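Dextranase (Pseudarthrobacter oxydans, PDB 6NZS) catalyses the endohydrolysis of (1->6)-alpha-D-glucosidic linkages in dextran. Local coordinates at residues 26-31 with 260-264; 217-223 with 237-243; 21-25 with 59-64. One frame throughout, in Å; residues are numbered along the deposited sequence.

In the fold
From the N terminus, residues 21-25 and 26-31 follow each other in the loop between strands 18-20 and 31-33. The first part closes back within the Ig-like N-terminal domain on 59-64 (interaction 3), while the second waits more than 220 residues for strand 260-263 of the beta-helix (interaction 1). The two loops therefore cross, and they touch where Thr26 meets Asn21. Interaction 2, between 217-223 and 237-243, is nested within the loop closed by interaction 1 and follows interaction 3 in series. It pairs neighbouring parallel strands, and backbone bonds between Lys263 and both Tyr237 and Met239 join it to interaction 1, so that domain, turn and beta-helix edge are tied together.

Interaction 1 (26-31 with 260-264); sequences TGNDEV and AYVKG
Lys263 of the beta-helix strand 260-263 sends its ammonium group into the type I beta turn that runs from Gly27 to Glu30 in the N-terminal Ig-like domain. CB points toward the turn, and CG, set anti to the carbonyl carbon (chi1 -53°), passes beside the Tyr261 ring with CE1 3.8 Å away. From there the chain is extended. CD comes within 4.0 Å of Asn28 O, and CE lies closer still to the turn, 3.3 Å from Glu30 O. At the tip, NZ donates to two backbone carbonyls, at 2.7 Å to Gly27 O and at 2.8 Å to Glu30 O. The bond to Glu30 O deviates less from the carbonyl plane, 16° against 28° for Gly27 O. Gly27 O is gripped twice, since Glu30 N, which closes the turn, reaches it from the opposite face of its plane. A second link between the same two residues comes from the Glu30 side chain, whose OE1 accepts from Gly27 N at 2.8 Å, the N-H arriving from above the carboxylate plane. With an alanine here instead of Lys263, Gly27 O and Glu30 O would probably lose their shared donor, and the turn its polar tie to strand 260-263.

Two residues back, Tyr261 adds an apolar contact. Val31 CG1 sits over one face of its ring, 4.2 Å from the centroid and offset toward the rim, in a CH-pi contact, while the phenol oxygen bonds to Glu287. The same Glu287 forms a weak, long ion pair with Lys263 NZ. This contact thus rests largely on a cation held by backbone carbonyls, with the negative ends of these peptide dipoles probably helping to stabilise the buried positive charge.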
# COMPACT_ATOMS: atom_id res chain seq x y z
N THR A 26 -17.09 -3.41 14.84
CA THR A 26 -18.42 -3.81 14.43
C THR A 26 -18.66 -5.27 14.83
O THR A 26 -17.73 -6.03 15.11
CB THR A 26 -18.59 -3.63 12.92
OG1 THR A 26 -17.58 -4.38 12.24
CG2 THR A 26 -18.46 -2.17 12.55
N GLY A 27 -19.94 -5.64 14.88
CA GLY A 27 -20.28 -7.02 15.17
C GLY A 27 -19.80 -7.96 14.09
O GLY A 27 -19.49 -7.57 12.96
N ASN A 28 -19.73 -9.25 14.45
CA ASN A 28 -19.24 -10.25 13.51
C ASN A 28 -20.07 -10.27 12.23
O ASN A 28 -19.53 -10.53 11.14
CB ASN A 28 -19.26 -11.63 14.16
CG ASN A 28 -18.16 -11.81 15.17
OD1 ASN A 28 -17.38 -10.88 15.42
ND2 ASN A 28 -18.07 -13.00 15.76
N ASP A 29 -21.36 -9.97 12.32
CA ASP A 29 -22.27 -10.01 11.19
C ASP A 29 -22.59 -8.62 10.64
O ASP A 29 -23.60 -8.46 9.94
CB ASP A 29 -23.57 -10.72 11.60
CG ASP A 29 -24.27 -10.05 12.78
OD1 ASP A 29 -23.67 -9.17 13.44
OD2 ASP A 29 -25.44 -10.41 13.04
N GLU A 30 -21.75 -7.63 10.92
CA GLU A 30 -21.96 -6.26 10.48
C GLU A 30 -20.81 -5.81 9.58
O GLU A 30 -19.70 -6.32 9.66
CB GLU A 30 -22.05 -5.31 11.69
CG GLU A 30 -23.26 -5.58 12.58
CD GLU A 30 -23.26 -4.72 13.83
OE1 GLU A 30 -22.20 -4.16 14.17
OE2 GLU A 30 -24.33 -4.61 14.48
N VAL A 31 -21.10 -4.82 8.72
CA VAL A 31 -20.10 -4.18 7.88
C VAL A 31 -20.13 -2.69 8.16
O VAL A 31 -21.20 -2.07 8.11
CB VAL A 31 -20.37 -4.44 6.38
CG1 VAL A 31 -19.35 -3.71 5.52
CG2 VAL A 31 -20.35 -5.94 6.07
N ALA A 260 -18.63 -9.61 -1.57
CA ALA A 260 -18.25 -10.44 -0.44
C ALA A 260 -17.36 -9.64 0.50
O ALA A 260 -16.48 -8.89 0.05
CB ALA A 260 -17.51 -11.69 -0.92
N TYR A 261 -17.59 -9.80 1.80
CA TYR A 261 -16.79 -9.17 2.84
C TYR A 261 -16.41 -10.26 3.83
O TYR A 261 -17.27 -10.77 4.56
CB TYR A 261 -17.58 -8.06 3.53
CG TYR A 261 -16.75 -7.13 4.40
CD1 TYR A 261 -16.42 -7.46 5.70
CD2 TYR A 261 -16.31 -5.90 3.91
CE1 TYR A 261 -15.68 -6.61 6.50
CE2 TYR A 261 -15.56 -5.04 4.70
CZ TYR A 261 -15.25 -5.40 5.98
OH TYR A 261 -14.51 -4.53 6.76
N VAL A 262 -15.14 -10.64 3.83
CA VAL A 262 -14.64 -11.73 4.66
C VAL A 262 -13.72 -11.14 5.72
O VAL A 262 -12.68 -10.55 5.40
CB VAL A 262 -13.88 -12.76 3.82
CG1 VAL A 262 -13.30 -13.86 4.72
CG2 VAL A 262 -14.79 -13.35 2.75
N LYS A 263 -14.10 -11.29 6.99
CA LYS A 263 -13.21 -10.95 8.10
C LYS A 263 -12.37 -12.19 8.40
O LYS A 263 -12.91 -13.21 8.84
CB LYS A 263 -14.04 -10.54 9.32
CG LYS A 263 -15.03 -9.45 9.01
CD LYS A 263 -15.86 -9.08 10.23
CE LYS A 263 -16.89 -8.02 9.85
NZ LYS A 263 -17.52 -7.43 11.06
N GLY A 264 -11.07 -12.11 8.13
CA GLY A 264 -10.21 -13.27 8.29
C GLY A 264 -8.91 -13.11 7.51
O GLY A 264 -8.53 -12.01 7.13
O HOH W 1 -16.16 -7.20 13.06

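Interaction 2 (217-223 with 237-243); sequences GEVTNLN and YSMGSDY
Gly217 and Glu218 pair in parallel with Tyr237 and Ser238, Ser238 N donating to Gly217 O at 2.9 Å and Val219 N to Ser238 O at 2.8 Å, as between successive coils of a parallel beta-helix. Beyond the bridges the chains diverge and side chains take over. Val219 CG2 touches Tyr237 CB and packs 3.8 Å from Met239 CG. Further along, Leu222 CD1 approaches Met239 CE, and Phe266 of strand 266-268 touches both residues. Thr220 OG1 donates to Glu218 OE2 within its own segment, while its CG2 lies against Met239 O.

The largest share falls to Tyr243. With CG anti to the backbone N (chi1 166°), its ring runs back toward 217-223 and takes Thr220 CA over one face, 4.0 Å from the centroid, in a CH-pi contact. Asn223 OD1 stands at the ring edge and accepts from Tyr243 OH at 2.7 Å, the hydroxyl lying above the amide carbonyl plane; Val246 N donates to the same OD1. A weak bond from Leu222 N and a water that also joins Thr220 O and Asn223 N reach the phenol oxygen as well. This oxygen is therefore both donor and acceptor and fixes the ring in place, whereas Val219 O, buried beside the ring, finds no polar partner.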
# COMPACT_ATOMS: atom_id res chain seq x y z
N GLY A 217 -21.90 -15.84 7.75
CA GLY A 217 -21.75 -16.04 9.18
C GLY A 217 -20.38 -16.56 9.55
O GLY A 217 -19.39 -16.29 8.87
N GLU A 218 -20.31 -17.30 10.66
CA GLU A 218 -19.04 -17.84 11.12
C GLU A 218 -18.47 -18.82 10.10
O GLU A 218 -19.17 -19.72 9.62
CB GLU A 218 -19.25 -18.54 12.46
CG GLU A 218 -18.03 -19.30 12.96
CD GLU A 218 -18.29 -20.05 14.27
OE1 GLU A 218 -19.46 -20.10 14.71
OE2 GLU A 218 -17.32 -20.58 14.84
N VAL A 219 -17.19 -18.65 9.77
CA VAL A 219 -16.47 -19.54 8.87
C VAL A 219 -15.19 -19.95 9.58
O VAL A 219 -14.15 -19.30 9.46
CB VAL A 219 -16.19 -18.91 7.50
CG1 VAL A 219 -17.47 -18.81 6.70
CG2 VAL A 219 -15.58 -17.52 7.64
N THR A 220 -15.26 -21.03 10.36
CA THR A 220 -14.10 -21.53 11.08
C THR A 220 -13.80 -22.97 10.71
O THR A 220 -13.01 -23.63 11.41
CB THR A 220 -14.32 -21.40 12.59
OG1 THR A 220 -15.59 -21.98 12.93
CG2 THR A 220 -14.32 -19.92 13.00
N ASN A 221 -14.38 -23.47 9.62
CA ASN A 221 -14.27 -24.86 9.22
C ASN A 221 -13.47 -25.04 7.93
O ASN A 221 -13.47 -26.13 7.35
CB ASN A 221 -15.67 -25.46 9.05
CG ASN A 221 -16.48 -24.75 7.97
OD1 ASN A 221 -16.16 -23.63 7.56
ND2 ASN A 221 -17.56 -25.39 7.53
N LEU A 222 -12.77 -24.00 7.48
CA LEU A 222 -12.13 -24.05 6.17
C LEU A 222 -10.91 -24.96 6.13
O LEU A 222 -10.49 -25.36 5.04
CB LEU A 222 -11.77 -22.64 5.69
CG LEU A 222 -12.97 -21.70 5.50
CD1 LEU A 222 -12.48 -20.35 4.99
CD2 LEU A 222 -14.00 -22.30 4.56
N ASN A 223 -10.32 -25.29 7.29
CA ASN A 223 -9.14 -26.15 7.28
C ASN A 223 -9.46 -27.56 6.78
O ASN A 223 -8.55 -28.25 6.31
CB ASN A 223 -8.52 -26.25 8.67
CG ASN A 223 -7.95 -24.93 9.17
OD1 ASN A 223 -8.19 -23.87 8.60
ND2 ASN A 223 -7.19 -25.00 10.26
N TYR A 237 -18.84 -12.70 6.10
CA TYR A 237 -18.29 -13.91 6.69
C TYR A 237 -17.28 -13.52 7.76
O TYR A 237 -16.58 -12.52 7.64
CB TYR A 237 -17.60 -14.77 5.61
CG TYR A 237 -18.45 -14.97 4.37
CD1 TYR A 237 -18.48 -14.01 3.36
CD2 TYR A 237 -19.22 -16.11 4.22
CE1 TYR A 237 -19.27 -14.19 2.23
CE2 TYR A 237 -20.00 -16.31 3.09
CZ TYR A 237 -20.03 -15.35 2.10
OH TYR A 237 -20.82 -15.56 0.99
N SER A 238 -17.21 -14.33 8.83
CA SER A 238 -16.41 -14.00 10.00
C SER A 238 -15.59 -15.21 10.44
O SER A 238 -16.15 -16.25 10.77
CB SER A 238 -17.32 -13.55 11.16
OG SER A 238 -16.57 -13.43 12.36
N MET A 239 -14.26 -15.05 10.47
CA MET A 239 -13.39 -16.09 11.01
C MET A 239 -13.16 -15.95 12.51
O MET A 239 -12.75 -16.92 13.15
CB MET A 239 -12.03 -16.09 10.29
CG MET A 239 -12.08 -16.59 8.85
SD MET A 239 -10.43 -16.88 8.17
CE MET A 239 -10.75 -16.77 6.41
N GLY A 240 -13.42 -14.77 13.07
CA GLY A 240 -13.18 -14.51 14.47
C GLY A 240 -11.77 -14.03 14.75
O GLY A 240 -10.87 -14.09 13.90
N SER A 241 -11.56 -13.55 15.97
CA SER A 241 -10.25 -13.07 16.37
C SER A 241 -9.25 -14.19 16.63
O SER A 241 -8.05 -13.91 16.72
CB SER A 241 -10.37 -12.22 17.64
OG SER A 241 -10.85 -13.01 18.72
N ASP A 242 -9.71 -15.43 16.74
CA ASP A 242 -8.88 -16.53 17.21
C ASP A 242 -8.79 -17.67 16.21
O ASP A 242 -8.56 -18.83 16.59
CB ASP A 242 -9.36 -17.03 18.58
CG ASP A 242 -10.80 -17.51 18.57
OD1 ASP A 242 -11.52 -17.29 17.57
OD2 ASP A 242 -11.22 -18.13 19.57
N TYR A 243 -8.94 -17.37 14.92
CA TYR A 243 -8.79 -18.37 13.88
C TYR A 243 -8.46 -17.66 12.58
O TYR A 243 -8.98 -16.57 12.31
CB TYR A 243 -10.08 -19.18 13.70
CG TYR A 243 -10.15 -20.01 12.42
CD1 TYR A 243 -9.57 -21.28 12.35
CD2 TYR A 243 -10.83 -19.55 11.29
CE1 TYR A 243 -9.64 -22.04 11.19
CE2 TYR A 243 -10.89 -20.30 10.13
CZ TYR A 243 -10.30 -21.55 10.08
OH TYR A 243 -10.38 -22.29 8.92
O HOH W 2 -11.01 -25.18 10.22

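Interaction 3 (21-25 with 59-64); sequences NTTGP and IPRSGK
Two pairs of backbone carbonyl oxygens lie close with no hydrogen to share: Gly24 O and Ser62 O are 3.1 Å apart, Thr23 O and Gly63 O 3.3 Å apart. Both segments are loops of the Ig-like N-terminal domain, and 21-25 is shaped by an Asx turn at Asn21. Asn21 turns its side-chain amide back over its own loop (chi1 -177°, CG opposite the main-chain nitrogen), which lets OD1 accept from two successive amides, Thr23 N at 2.9 Å, nearly along the C=O axis, and Gly24 N from a more bent direction. The opposing loop is also internally bonded. Arg61, Ser62 and Gly63 all have positive phi, and Ser62 N, Gly63 N and Lys64 N each donate to the carbonyl three residues back, so that the chain curls left-handed.

Arg32 bonds through its guanidinium group to Gly24 O and, weakly, to Ser62 O, and its charge probably offsets the repulsion between these acceptors. Glycine at 63 lets the backbones come so near, because a CB there would stand only 2.6 Å from Gly24 CA.

Side-chain carbons flank the polar centre. Ile59 has its CB directed toward 21-25, and its CD1 rests against the Thr22 backbone carbonyl, 3.7 Å from Thr22 O. On the other flank, the Pro25 ring meets the aliphatic part of Lys64. The 59-64 loop also reaches the beta-helix part of the chain: Ser62 OG bonds to Glu336, and Lys64, bent at its third torsion (-84°), bonds through NZ to Glu287 O. Nearer its backbone, the same lysine lays CG against Pro25 CG, 3.7 Å away.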
# COMPACT_ATOMS: atom_id res chain seq x y z
N ASN A 21 -20.65 3.33 12.49
CA ASN A 21 -19.91 3.11 13.72
C ASN A 21 -18.54 3.77 13.55
O ASN A 21 -17.72 3.30 12.76
CB ASN A 21 -19.77 1.61 13.99
CG ASN A 21 -19.07 1.31 15.30
OD1 ASN A 21 -18.25 2.09 15.78
ND2 ASN A 21 -19.37 0.13 15.87
N THR A 22 -18.30 4.85 14.30
CA THR A 22 -17.01 5.53 14.29
C THR A 22 -16.23 5.33 15.57
O THR A 22 -15.19 5.97 15.75
CB THR A 22 -17.18 7.03 14.04
OG1 THR A 22 -18.08 7.59 15.02
CG2 THR A 22 -17.72 7.30 12.64
N THR A 23 -16.69 4.46 16.47
CA THR A 23 -16.15 4.40 17.82
C THR A 23 -15.60 3.06 18.25
O THR A 23 -14.82 3.02 19.21
CB THR A 23 -17.21 4.83 18.85
OG1 THR A 23 -18.28 3.88 18.87
CG2 THR A 23 -17.77 6.22 18.53
N GLY A 24 -15.98 1.96 17.61
CA GLY A 24 -15.59 0.66 18.11
C GLY A 24 -15.73 -0.42 17.07
O GLY A 24 -16.10 -0.18 15.92
N PRO A 25 -15.40 -1.66 17.45
CA PRO A 25 -15.46 -2.76 16.49
C PRO A 25 -16.89 -3.06 16.11
O PRO A 25 -17.81 -2.96 16.92
CB PRO A 25 -14.84 -3.93 17.27
CG PRO A 25 -15.06 -3.58 18.71
CD PRO A 25 -14.91 -2.08 18.77
N ILE A 59 -11.36 2.24 10.46
CA ILE A 59 -10.90 3.20 11.47
C ILE A 59 -9.75 2.56 12.25
O ILE A 59 -9.61 1.33 12.28
CB ILE A 59 -12.05 3.66 12.40
CG1 ILE A 59 -12.49 2.54 13.36
CG2 ILE A 59 -13.23 4.14 11.58
CD1 ILE A 59 -13.54 3.01 14.39
N PRO A 60 -8.90 3.39 12.87
CA PRO A 60 -7.70 2.86 13.54
C PRO A 60 -8.05 1.86 14.64
O PRO A 60 -8.87 2.15 15.51
CB PRO A 60 -7.03 4.12 14.10
CG PRO A 60 -7.50 5.23 13.20
CD PRO A 60 -8.91 4.86 12.84
N ARG A 61 -7.42 0.69 14.58
CA ARG A 61 -7.65 -0.41 15.52
C ARG A 61 -9.08 -0.92 15.48
O ARG A 61 -9.50 -1.62 16.40
CB ARG A 61 -7.29 -0.05 16.97
CG ARG A 61 -5.98 0.66 17.15
CD ARG A 61 -5.51 0.58 18.61
NE ARG A 61 -4.25 1.28 18.78
CZ ARG A 61 -4.16 2.57 19.11
NH1 ARG A 61 -5.26 3.28 19.33
NH2 ARG A 61 -2.97 3.13 19.21
N SER A 62 -9.85 -0.57 14.45
CA SER A 62 -11.29 -0.79 14.47
C SER A 62 -11.96 -0.15 15.68
O SER A 62 -13.05 -0.57 16.08
CB SER A 62 -11.69 -2.28 14.35
OG SER A 62 -11.95 -2.65 13.00
N GLY A 63 -11.33 0.85 16.28
CA GLY A 63 -11.87 1.51 17.45
C GLY A 63 -11.68 0.75 18.74
O GLY A 63 -12.18 1.18 19.79
N LYS A 64 -10.96 -0.36 18.70
CA LYS A 64 -10.71 -1.15 19.90
C LYS A 64 -9.63 -0.50 20.75
O LYS A 64 -8.76 0.22 20.26
CB LYS A 64 -10.25 -2.56 19.51
CG LYS A 64 -11.34 -3.37 18.84
CD LYS A 64 -10.84 -4.76 18.48
CE LYS A 64 -10.09 -4.75 17.16
NZ LYS A 64 -9.56 -6.09 16.81